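Side-chain contacts in UDP-N-Acetylglucosamine 2-Epimerase (Thermus thermophilus, PDB 1V4V), which probably interconverts UDP-N-acetylglucosamine and UDP-N-acetylmannosamine by epimerisation at C2 of the sugar: residues G124-N129 and L162-R167; L214-Q219 and T319-V324; Y235-H238 and V243-A246. All blocks are in the same frame, centred on the assembly; numbering follows the deposited sequence.

Contact 1 of 3, residues G124-N129 and L162-R167; sequences GLRSGN and LKEGKR
With CG set beside the backbone N (chi1 -63°) and a second bend at CG (chi2 -75°), R126 folds its chain so that the guanidinium edge meets the carboxylate of E164, whose own chain runs straight out beyond CG. The two side chains arrive from opposite directions and pair through two atoms each. R126 NE donates to E164 OE1 at 2.5 Å, unusually short, so the exact length is doubtful, and R126 NH2 reaches E164 OE2 at 2.9 Å, meeting that oxygen on its syn side. The planes of the two groups are turned 34° apart. The remaining nitrogen is tied down too: R126 NH1 donates to L125 O at 2.9 Å, coming from above that carbonyl plane. Arginine suits the place because its planar fork can serve several acceptors at once, and D144 of helix 136-146 takes a second salt bridge from NH2. Glutamate has the reach to leave the turn where G165, at positive phi, is the C-prime residue of a Schellman motif. The pair ties the loop after strand 118-121 to the end of helix 155-162 at the domain surface. Its bonds fix the rotation of both groups, and two acids around one guanidinium would be expected to stabilise its positive charge.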
# COMPACT_ATOMS: atom_id res chain seq x y z
N GLY A 124 8.54 -8.00 2.10
CA GLY A 124 8.56 -8.90 0.95
C GLY A 124 7.85 -10.23 1.06
O GLY A 124 7.61 -10.88 0.04
N LEU A 125 7.53 -10.66 2.27
CA LEU A 125 6.83 -11.94 2.44
C LEU A 125 5.40 -11.80 1.93
O LEU A 125 4.71 -10.84 2.27
CB LEU A 125 6.85 -12.37 3.90
CG LEU A 125 8.26 -12.47 4.50
CD1 LEU A 125 8.18 -13.02 5.92
CD2 LEU A 125 9.14 -13.37 3.63
N ARG A 126 4.96 -12.75 1.11
CA ARG A 126 3.62 -12.70 0.54
C ARG A 126 2.90 -14.05 0.55
O ARG A 126 3.52 -15.11 0.52
CB ARG A 126 3.69 -12.21 -0.91
CG ARG A 126 4.22 -10.79 -1.08
CD ARG A 126 3.18 -9.75 -0.67
NE ARG A 126 3.64 -8.39 -0.93
CZ ARG A 126 4.37 -7.67 -0.09
NH1 ARG A 126 4.73 -8.17 1.08
NH2 ARG A 126 4.73 -6.43 -0.42
N SER A 127 1.57 -13.98 0.58
CA SER A 127 0.73 -15.17 0.56
C SER A 127 0.13 -15.27 -0.84
O SER A 127 -0.26 -16.34 -1.29
CB SER A 127 -0.40 -15.05 1.58
OG SER A 127 -1.37 -14.10 1.15
N GLY A 128 0.07 -14.12 -1.51
CA GLY A 128 -0.50 -14.08 -2.85
C GLY A 128 -2.01 -14.11 -2.81
O GLY A 128 -2.67 -14.27 -3.84
N ASN A 129 -2.58 -13.93 -1.62
CA ASN A 129 -4.03 -13.95 -1.47
C ASN A 129 -4.52 -12.85 -0.53
O ASN A 129 -4.24 -12.89 0.67
CB ASN A 129 -4.48 -15.31 -0.91
CG ASN A 129 -5.98 -15.51 -0.97
OD1 ASN A 129 -6.75 -14.56 -0.87
ND2 ASN A 129 -6.40 -16.76 -1.13
N LEU A 162 9.86 -6.94 -6.37
CA LEU A 162 10.08 -6.54 -7.75
C LEU A 162 8.81 -6.82 -8.54
O LEU A 162 8.42 -6.05 -9.41
CB LEU A 162 11.25 -7.32 -8.35
CG LEU A 162 12.63 -7.00 -7.79
CD1 LEU A 162 13.65 -8.02 -8.28
CD2 LEU A 162 13.04 -5.59 -8.21
N LYS A 163 8.16 -7.94 -8.22
CA LYS A 163 6.94 -8.36 -8.88
C LYS A 163 5.80 -7.38 -8.63
O LYS A 163 4.78 -7.40 -9.34
CB LYS A 163 6.56 -9.76 -8.39
CG LYS A 163 5.29 -10.33 -8.98
CD LYS A 163 4.97 -11.70 -8.37
CE LYS A 163 4.81 -11.60 -6.86
NZ LYS A 163 4.53 -12.93 -6.23
N GLU A 164 5.95 -6.50 -7.64
CA GLU A 164 4.93 -5.52 -7.32
C GLU A 164 5.29 -4.12 -7.80
O GLU A 164 4.67 -3.13 -7.39
CB GLU A 164 4.67 -5.50 -5.80
CG GLU A 164 4.02 -6.77 -5.29
CD GLU A 164 3.75 -6.75 -3.79
OE1 GLU A 164 3.19 -7.74 -3.29
OE2 GLU A 164 4.10 -5.75 -3.12
N GLY A 165 6.29 -4.03 -8.67
CA GLY A 165 6.68 -2.74 -9.20
C GLY A 165 7.76 -2.00 -8.44
O GLY A 165 8.12 -0.88 -8.80
N LYS A 166 8.29 -2.61 -7.38
CA LYS A 166 9.34 -1.97 -6.61
C LYS A 166 10.62 -2.03 -7.44
O LYS A 166 10.90 -3.03 -8.09
CB LYS A 166 9.55 -2.69 -5.27
CG LYS A 166 8.30 -2.75 -4.40
CD LYS A 166 7.81 -1.36 -4.01
CE LYS A 166 8.77 -0.67 -3.05
NZ LYS A 166 8.29 0.68 -2.66
N ARG A 167 11.39 -0.95 -7.41
CA ARG A 167 12.63 -0.87 -8.17
C ARG A 167 13.81 -1.44 -7.39
O ARG A 167 13.81 -1.43 -6.16
CB ARG A 167 12.92 0.59 -8.54
CG ARG A 167 11.85 1.21 -9.43
CD ARG A 167 11.97 2.72 -9.45
NE ARG A 167 11.80 3.29 -8.12
CZ ARG A 167 11.65 4.59 -7.87
NH1 ARG A 167 11.64 5.46 -8.88
NH2 ARG A 167 11.51 5.02 -6.63

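Contact 2 of 3, residues L214-Q219 and T319-V324; sequences LSDLAQ and TDPEGV
L217 packs against T319 and V324 where the starts of two helices, 214-227 and 321-332, meet in the second of the two Rossmann-like domains that make up a GT-B fold. The CA atoms of L217 and P321 stand 5.6 Å apart, so the backbones come close just where helix 321-332 begins. The compact side belongs to L217. Its CD2 methyl lies 3.6 Å from T319 O and 3.9 Å from V324 CG2, the leucine and valine side chains crossing at about a right angle. V324 offers this methyl because its CG2 stands anti to the carbonyl carbon while CG1 is anti to the backbone N (chi1 171°). Leucine is apt here, long enough to bridge the loop and the first turn of the facing helix, and M205 touches it as well; the branched valine presents a compact apolar surface. Toward solvent the contact thins to the proline ring against D216, closest at D216 CB to P321 CG, 3.7 Å, where the aliphatic part of an exposed aspartate does the touching. Proline fits the first turn, where its missing N-H costs no helical bond. Just before it, D320 is the N-cap, whose CB points away from helix 214-227. There G323 N donates to D320 OD1 at 3.2 Å, approaching from above the carboxylate plane.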
# COMPACT_ATOMS: atom_id res chain seq x y z
N LEU A 214 5.93 -37.44 25.65
CA LEU A 214 6.83 -36.83 26.63
C LEU A 214 7.43 -37.76 27.66
O LEU A 214 8.61 -37.65 27.96
CB LEU A 214 6.13 -35.66 27.33
CG LEU A 214 5.96 -34.39 26.50
CD1 LEU A 214 5.30 -33.31 27.34
CD2 LEU A 214 7.32 -33.91 25.99
N SER A 215 6.64 -38.68 28.20
CA SER A 215 7.16 -39.61 29.18
C SER A 215 8.23 -40.51 28.55
O SER A 215 9.29 -40.71 29.13
CB SER A 215 6.04 -40.45 29.78
OG SER A 215 6.54 -41.30 30.80
N ASP A 216 7.93 -41.05 27.37
CA ASP A 216 8.88 -41.91 26.66
C ASP A 216 10.15 -41.12 26.29
O ASP A 216 11.26 -41.62 26.43
CB ASP A 216 8.26 -42.50 25.38
CG ASP A 216 7.25 -43.60 25.66
OD1 ASP A 216 7.13 -44.04 26.82
OD2 ASP A 216 6.58 -44.05 24.70
N LEU A 217 9.97 -39.90 25.80
CA LEU A 217 11.12 -39.07 25.42
C LEU A 217 11.93 -38.66 26.65
O LEU A 217 13.15 -38.59 26.60
CB LEU A 217 10.65 -37.84 24.64
CG LEU A 217 10.05 -38.13 23.26
CD1 LEU A 217 9.47 -36.87 22.66
CD2 LEU A 217 11.14 -38.71 22.36
N ALA A 218 11.24 -38.39 27.76
CA ALA A 218 11.95 -38.02 28.98
C ALA A 218 12.83 -39.17 29.43
O ALA A 218 13.96 -38.95 29.87
CB ALA A 218 10.95 -37.65 30.08
N GLN A 219 12.32 -40.40 29.33
CA GLN A 219 13.10 -41.57 29.73
C GLN A 219 14.35 -41.68 28.87
O GLN A 219 15.42 -42.05 29.35
CB GLN A 219 12.28 -42.85 29.59
CG GLN A 219 11.11 -42.98 30.56
CD GLN A 219 11.55 -43.31 31.98
OE1 GLN A 219 12.73 -43.55 32.25
NE2 GLN A 219 10.59 -43.32 32.90
N THR A 319 11.36 -39.42 16.98
CA THR A 319 10.65 -39.46 18.25
C THR A 319 10.66 -40.85 18.88
O THR A 319 10.01 -41.08 19.90
CB THR A 319 9.18 -39.00 18.11
OG1 THR A 319 8.53 -39.78 17.10
CG2 THR A 319 9.12 -37.53 17.75
N ASP A 320 11.40 -41.78 18.28
CA ASP A 320 11.51 -43.12 18.85
C ASP A 320 12.55 -43.03 19.97
O ASP A 320 13.68 -42.62 19.73
CB ASP A 320 11.97 -44.12 17.80
CG ASP A 320 12.26 -45.48 18.39
OD1 ASP A 320 13.40 -45.97 18.24
OD2 ASP A 320 11.34 -46.07 19.00
N PRO A 321 12.18 -43.41 21.21
CA PRO A 321 13.08 -43.36 22.37
C PRO A 321 14.49 -43.95 22.18
O PRO A 321 15.48 -43.30 22.52
CB PRO A 321 12.28 -44.10 23.44
CG PRO A 321 10.86 -43.73 23.09
CD PRO A 321 10.85 -43.93 21.60
N GLU A 322 14.58 -45.16 21.65
CA GLU A 322 15.90 -45.76 21.43
C GLU A 322 16.69 -44.92 20.43
O GLU A 322 17.89 -44.68 20.62
CB GLU A 322 15.76 -47.19 20.91
CG GLU A 322 17.09 -47.83 20.50
CD GLU A 322 18.03 -48.04 21.67
OE1 GLU A 322 19.23 -48.28 21.43
OE2 GLU A 322 17.58 -47.98 22.83
N GLY A 323 16.02 -44.47 19.37
CA GLY A 323 16.68 -43.66 18.37
C GLY A 323 17.16 -42.32 18.91
O GLY A 323 18.25 -41.85 18.55
N VAL A 324 16.36 -41.69 19.76
CA VAL A 324 16.73 -40.41 20.34
C VAL A 324 17.99 -40.58 21.17
O VAL A 324 18.92 -39.77 21.10
CB VAL A 324 15.59 -39.85 21.24
CG1 VAL A 324 16.09 -38.63 22.00
CG2 VAL A 324 14.39 -39.48 20.38

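Contact 3 of 3, residues Y235-H238 and V243-A246; sequences YPVH and VREA
Two hydrogen bonds from R244 and an apolar patch of two valines tie the end of strand 232-236 and the residues after it to helix 241-251, the strand-to-helix part of a beta-alpha-beta crossover that continues into strand 257-260. The polar part belongs to one guanidinium. R244 NH2 donates to V237 O at 2.9 Å and R244 NE to H238 O at 3.0 Å, so two successive carbonyls are held by neighbouring nitrogens. Both oxygens lie at the guanidinium edge, near its plane, whereas each donor stands well above the plane of the carbonyl it serves. An extended run from CG to NE (chi2 -152°) carries the group from the helix across to these oxygens. Arginine is suited to the task, since it can span that gap and still offer several N-H groups; NH2 also forms a salt bridge with D261. With an alanine here, the V237 and H238 carbonyls would probably lose these donors, and D261 its cationic mate.

The apolar part centres on V237 and V243. V237 CG1 meets V243 CG1 at 3.7 Å, the two side chains sliding past each other in opposite directions, and R244 CG passes near V237 CG1. On the other branch, V237 CG2 sits 3.6 Å above the Y235 ring, over its centre, a CH-pi type of packing between the strand end and the residue just past it. Y235 itself comes only to the fringe of V243, its OH 4.3 Å from V243 CG1. Small branched valines suit such a buried seam. Two carbonyl oxygens and the carboxylate of D261 gather at the R244 guanidinium, which would be expected to stabilise its positive charge as it fixes the strand exit against the helix.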
# COMPACT_ATOMS: atom_id res chain seq x y z
N TYR A 235 16.66 -27.97 31.74
CA TYR A 235 15.36 -28.04 31.10
C TYR A 235 14.29 -27.13 31.69
O TYR A 235 13.71 -27.44 32.74
CB TYR A 235 14.92 -29.51 31.16
CG TYR A 235 13.59 -29.89 30.54
CD1 TYR A 235 12.85 -28.99 29.77
CD2 TYR A 235 13.08 -31.18 30.70
CE1 TYR A 235 11.65 -29.38 29.17
CE2 TYR A 235 11.89 -31.57 30.11
CZ TYR A 235 11.18 -30.67 29.34
OH TYR A 235 10.01 -31.08 28.74
N PRO A 236 14.02 -25.98 31.05
CA PRO A 236 12.98 -25.07 31.55
C PRO A 236 11.67 -25.71 31.09
O PRO A 236 11.32 -25.63 29.91
CB PRO A 236 13.27 -23.76 30.81
CG PRO A 236 14.74 -23.87 30.45
CD PRO A 236 14.84 -25.32 30.03
N VAL A 237 10.95 -26.35 32.01
CA VAL A 237 9.71 -27.03 31.66
C VAL A 237 8.48 -26.13 31.60
O VAL A 237 8.23 -25.35 32.52
CB VAL A 237 9.42 -28.17 32.66
CG1 VAL A 237 8.28 -29.04 32.16
CG2 VAL A 237 10.67 -29.00 32.88
N HIS A 238 7.71 -26.23 30.52
CA HIS A 238 6.51 -25.42 30.40
C HIS A 238 5.54 -25.70 31.55
O HIS A 238 5.52 -26.80 32.11
CB HIS A 238 5.83 -25.65 29.05
CG HIS A 238 6.43 -24.86 27.93
ND1 HIS A 238 7.68 -25.13 27.42
CD2 HIS A 238 5.97 -23.77 27.28
CE1 HIS A 238 7.97 -24.23 26.49
NE2 HIS A 238 6.95 -23.39 26.38
N VAL A 243 2.27 -31.53 30.59
CA VAL A 243 3.70 -31.68 30.34
C VAL A 243 4.43 -32.11 31.61
O VAL A 243 5.25 -33.03 31.58
CB VAL A 243 4.32 -30.34 29.87
CG1 VAL A 243 5.83 -30.47 29.74
CG2 VAL A 243 3.69 -29.92 28.55
N ARG A 244 4.13 -31.45 32.72
CA ARG A 244 4.79 -31.76 33.98
C ARG A 244 4.44 -33.13 34.53
O ARG A 244 5.29 -33.80 35.11
CB ARG A 244 4.48 -30.66 35.00
CG ARG A 244 4.90 -29.30 34.48
CD ARG A 244 5.25 -28.33 35.58
NE ARG A 244 6.03 -27.22 35.05
CZ ARG A 244 6.66 -26.34 35.81
NH1 ARG A 244 6.59 -26.43 37.14
NH2 ARG A 244 7.37 -25.37 35.25
N GLU A 245 3.20 -33.57 34.35
CA GLU A 245 2.82 -34.89 34.84
C GLU A 245 3.62 -35.96 34.12
O GLU A 245 3.88 -37.03 34.66
CB GLU A 245 1.33 -35.13 34.62
CG GLU A 245 0.46 -34.61 35.74
CD GLU A 245 -1.01 -34.81 35.47
OE1 GLU A 245 -1.55 -34.11 34.59
OE2 GLU A 245 -1.61 -35.68 36.13
N ALA A 246 4.02 -35.65 32.89
CA ALA A 246 4.78 -36.60 32.09
C ALA A 246 6.28 -36.57 32.39
O ALA A 246 6.89 -37.61 32.58
CB ALA A 246 4.56 -36.31 30.60

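Overall arrangement
Contacts 2 and 3 are neighbours in one domain, their centres 14 Å apart, while contact 1 belongs to the other domain, with its centre 43 Å from contact 2 and 42 Å from contact 3. Along the chain, contact 3 is nested within the loop that contact 2 closes. They join directly through L214, which packs its CB 3.7 Å from A246 CB and its CD1 3.8 Å from V243 CG1, so helix 214-227 rests against helix 241-251. Contact 1 precedes both in sequence and touches neither. In GT-B enzymes of this kind the active site generally lies in the cleft between the two domains.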